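Local coordinates for protein yxeP (Bacillus subtilis, PDB 1YSJ) that probably catalyses the deacetylation of N-acetylcysteine to acetate and cysteine, as a dinuclear metal enzyme of the peptidase M20 family, at residues A[395-398]-A[399-403]; A[132-135]-A[136-140]. The protein carries 1 engineered substitution. All coordinates share one frame; numbering follows the deposited sequence.

Interaction 1 of 2, residues A[395-398]-A[399-403]; sequences LAVI and VLETI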
# COMPACT_ATOMS: atom_id res chain seq x y z
N LEU A 395 26.04 29.75 32.33
CA LEU A 395 26.68 28.53 31.83
C LEU A 395 27.91 28.84 30.98
O LEU A 395 28.96 28.23 31.16
CB LEU A 395 25.67 27.68 31.05
CG LEU A 395 26.14 26.34 30.49
CD1 LEU A 395 26.49 25.35 31.60
CD2 LEU A 395 25.09 25.75 29.56
N ALA A 396 27.77 29.80 30.06
CA ALA A 396 28.88 30.23 29.20
C ALA A 396 30.10 30.68 30.00
O ALA A 396 31.23 30.28 29.70
CB ALA A 396 28.42 31.33 28.26
N VAL A 397 29.87 31.52 31.02
CA VAL A 397 30.93 32.01 31.90
C VAL A 397 31.60 30.85 32.66
O VAL A 397 32.84 30.80 32.75
CB VAL A 397 30.40 33.07 32.90
CG1 VAL A 397 31.47 33.47 33.92
CG2 VAL A 397 29.90 34.31 32.15
N ILE A 398 30.79 29.94 33.18
CA ILE A 398 31.29 28.80 33.96
C ILE A 398 32.07 27.81 33.10
O ILE A 398 33.14 27.35 33.50
CB ILE A 398 30.14 28.07 34.71
CG1 ILE A 398 29.58 28.96 35.82
CG2 ILE A 398 30.64 26.75 35.31
CD1 ILE A 398 28.24 28.52 36.36
N VAL A 399 31.54 27.48 31.92
CA VAL A 399 32.22 26.57 31.00
C VAL A 399 33.59 27.10 30.59
O VAL A 399 34.59 26.38 30.69
CB VAL A 399 31.36 26.23 29.75
CG1 VAL A 399 32.17 25.43 28.72
CG2 VAL A 399 30.13 25.44 30.16
N LEU A 400 33.65 28.37 30.19
CA LEU A 400 34.90 28.99 29.75
C LEU A 400 35.96 29.11 30.86
O LEU A 400 37.15 29.22 30.56
CB LEU A 400 34.63 30.36 29.10
CG LEU A 400 33.96 30.38 27.72
CD1 LEU A 400 33.57 31.80 27.33
CD2 LEU A 400 34.85 29.74 26.64
N GLU A 401 35.52 29.07 32.12
CA GLU A 401 36.43 29.04 33.27
C GLU A 401 37.20 27.72 33.35
O GLU A 401 38.37 27.71 33.71
CB GLU A 401 35.66 29.24 34.58
CG GLU A 401 35.31 30.69 34.91
CD GLU A 401 34.34 30.82 36.08
OE1 GLU A 401 33.99 29.79 36.71
OE2 GLU A 401 33.92 31.96 36.39
N THR A 402 36.53 26.62 33.01
CA THR A 402 37.08 25.28 33.18
C THR A 402 37.49 24.58 31.88
O THR A 402 38.28 23.63 31.90
CB THR A 402 36.13 24.36 33.99
OG1 THR A 402 34.77 24.68 33.68
CG2 THR A 402 36.35 24.55 35.48
N ILE A 403 36.96 25.05 30.75
CA ILE A 403 37.26 24.43 29.46
C ILE A 403 38.61 24.90 28.91
O ILE A 403 39.65 24.32 29.22
CB ILE A 403 36.14 24.67 28.42
CG1 ILE A 403 36.15 23.58 27.34
CG2 ILE A 403 36.24 26.07 27.82
CD1 ILE A 403 34.92 23.58 26.46
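Thr402 reaches back one turn to Ile398, its hydroxyl OG1 donating to Ile398 O at 3.1 Å. A chi1 of 35° swings the hydroxyl toward the preceding turn, and it meets the carbonyl 25° off its plane. Ile398 O also draws weak bonds from the backbone N of Glu401 and of Thr402, so one acceptor is shared by three donors, two of them poorly placed. This is the closing turn of helix 384-402, where i to i+3 bonds join the i to i+4 pattern. Upstream the helix is regular: Val399 N lies 2.8 Å from Leu395 O in a nearly straight bond (168°), and Leu400 N lies 3.1 Å from Ala396 O. Glu401 N is divided between Val397 O (3.3 Å) and Ile398 O, weakly in both cases. Val399 O is gripped twice, by Ile403 N at 2.7 Å and by Thr402 N at 3.0 Å. Within the turn one apolar pair meets: Leu395 CD1 lies 3.9 Å from Val399 CG2, the side chains angled across each other. The extended Glu401 brings OE2 to 3.8 Å from Val397 CG1, while OE1 makes a long, weak ion pair with Arg334 of helix 325-334. Ala396 and Leu400 pack on strand 91-97, and Val399 on Phe179 of strand 175-184. Ile398 O thus depends on the Thr402 hydroxyl for its one sound bond, Thr402 N being engaged already by Val399 O.

Interaction 2 of 2, residues A[132-135]-A[136-140]; sequences IGTA and MLLNQ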
# COMPACT_ATOMS: atom_id res chain seq x y z
N ILE A 132 18.98 35.32 22.26
CA ILE A 132 19.28 36.72 21.97
C ILE A 132 19.48 37.44 23.31
O ILE A 132 20.42 38.23 23.47
CB ILE A 132 18.19 37.42 21.12
CG1 ILE A 132 18.21 36.90 19.69
CG2 ILE A 132 18.40 38.94 21.13
CD1 ILE A 132 17.02 37.36 18.85
N GLY A 133 18.60 37.13 24.27
CA GLY A 133 18.76 37.61 25.64
C GLY A 133 20.13 37.29 26.21
O GLY A 133 20.82 38.18 26.73
N THR A 134 20.53 36.02 26.09
CA THR A 134 21.85 35.56 26.54
C THR A 134 22.97 36.41 25.95
O THR A 134 23.86 36.86 26.67
CB THR A 134 22.07 34.07 26.17
OG1 THR A 134 21.07 33.27 26.81
CG2 THR A 134 23.45 33.59 26.63
N ALA A 135 22.90 36.64 24.64
CA ALA A 135 23.90 37.44 23.94
C ALA A 135 23.95 38.87 24.49
O ALA A 135 25.03 39.42 24.70
CB ALA A 135 23.63 37.44 22.44
N MSE A 136 22.77 39.44 24.74
CA MSE A 136 22.67 40.79 25.30
C MSE A 136 23.26 40.90 26.71
O MSE A 136 23.93 41.88 27.01
CB MSE A 136 21.22 41.27 25.27
CG MSE A 136 20.73 41.60 23.87
SE MSE A 136 18.86 42.11 23.77
CE MSE A 136 18.72 42.36 21.83
N LEU A 137 23.01 39.90 27.54
CA LEU A 137 23.56 39.86 28.90
C LEU A 137 25.07 39.66 28.89
O LEU A 137 25.79 40.25 29.69
CB LEU A 137 22.92 38.74 29.73
CG LEU A 137 21.42 38.75 30.06
CD1 LEU A 137 21.05 37.45 30.74
CD2 LEU A 137 21.02 39.95 30.92
N LEU A 138 25.55 38.81 27.98
CA LEU A 138 26.97 38.51 27.89
C LEU A 138 27.75 39.65 27.26
O LEU A 138 28.94 39.82 27.53
CB LEU A 138 27.21 37.20 27.13
CG LEU A 138 26.97 35.90 27.90
CD1 LEU A 138 27.12 34.69 26.97
CD2 LEU A 138 27.90 35.78 29.09
N ASN A 139 27.06 40.43 26.43
CA ASN A 139 27.60 41.65 25.83
C ASN A 139 28.06 42.68 26.87
O ASN A 139 28.96 43.48 26.61
CB ASN A 139 26.56 42.27 24.88
CG ASN A 139 27.09 43.47 24.13
OD1 ASN A 139 28.16 43.42 23.52
ND2 ASN A 139 26.33 44.57 24.15
N GLN A 140 27.45 42.64 28.05
CA GLN A 140 27.80 43.55 29.14
C GLN A 140 28.66 42.85 30.19
O GLN A 140 28.88 43.39 31.28
CB GLN A 140 26.54 44.13 29.81
CG GLN A 140 25.49 44.72 28.86
CD GLN A 140 25.96 45.96 28.10
OE1 GLN A 140 25.73 46.09 26.90
NE2 GLN A 140 26.62 46.88 28.81
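Ile132 and Met136, the latter a selenomethionine, lie alongside each other and point the same way, with CG2 of Ile132 3.5 Å from the methyl CE of Met136. The Met136 chain runs extended beyond CG, which carries its end along the isoleucine branch. A second apolar pair follows the same i to i+4 spacing: Thr134 CG2 rests 3.8 Å from Leu138 CD1. With chi1 at -61°, the Thr134 methyl lies anti to the backbone N and faces Leu138, leaving OG1 beside that N. Both pairs belong to helix 124-139 of the alpha/beta domain that carries the nickel site. The helix starts at His124, a nickel ligand, whose side chain is about 11 Å from that of Ile132. Helix 28-43 covers the Met136 side through Phe30 and Arg33, and Phe151 of strand 148-154 packs on Thr134, Ala135 and Leu138. Among backbone bonds, Met136 N to Ile132 O, Leu137 N to Gly133 O and Leu138 N to Thr134 O each measure 2.9 Å. Asn139 N to Ala135 O has the same length but is more bent, at 141°. Side-chain polar groups find their partners outside the turn: Thr134 OG1 bonds to Ser389 O of helix 384-402, with a weak bond to Ser130 O, and Asn139 OD1 accepts from Arg142 NH2.

Overall arrangement
From the N terminus, the chain first forms interaction 2 near the end of helix 124-139, runs out through the domain of the four-stranded antiparallel sheet and back, and reaches interaction 1 at the close of helix 384-402. Each is a local contact within a single helix, so neither closes a long loop; they stand in series without nesting or crossing. Their centres are nonetheless only about 15 Å apart, and the helices touch: Leu138 sends CD1 to within 3.8 Å of Ala396 CB and CD2 to within 3.9 Å of Val397 CG2. Through these contacts the two helices pack together beside the mixed sheet, with Leu138 on strand 148-154 and Ala396 on strand 91-97.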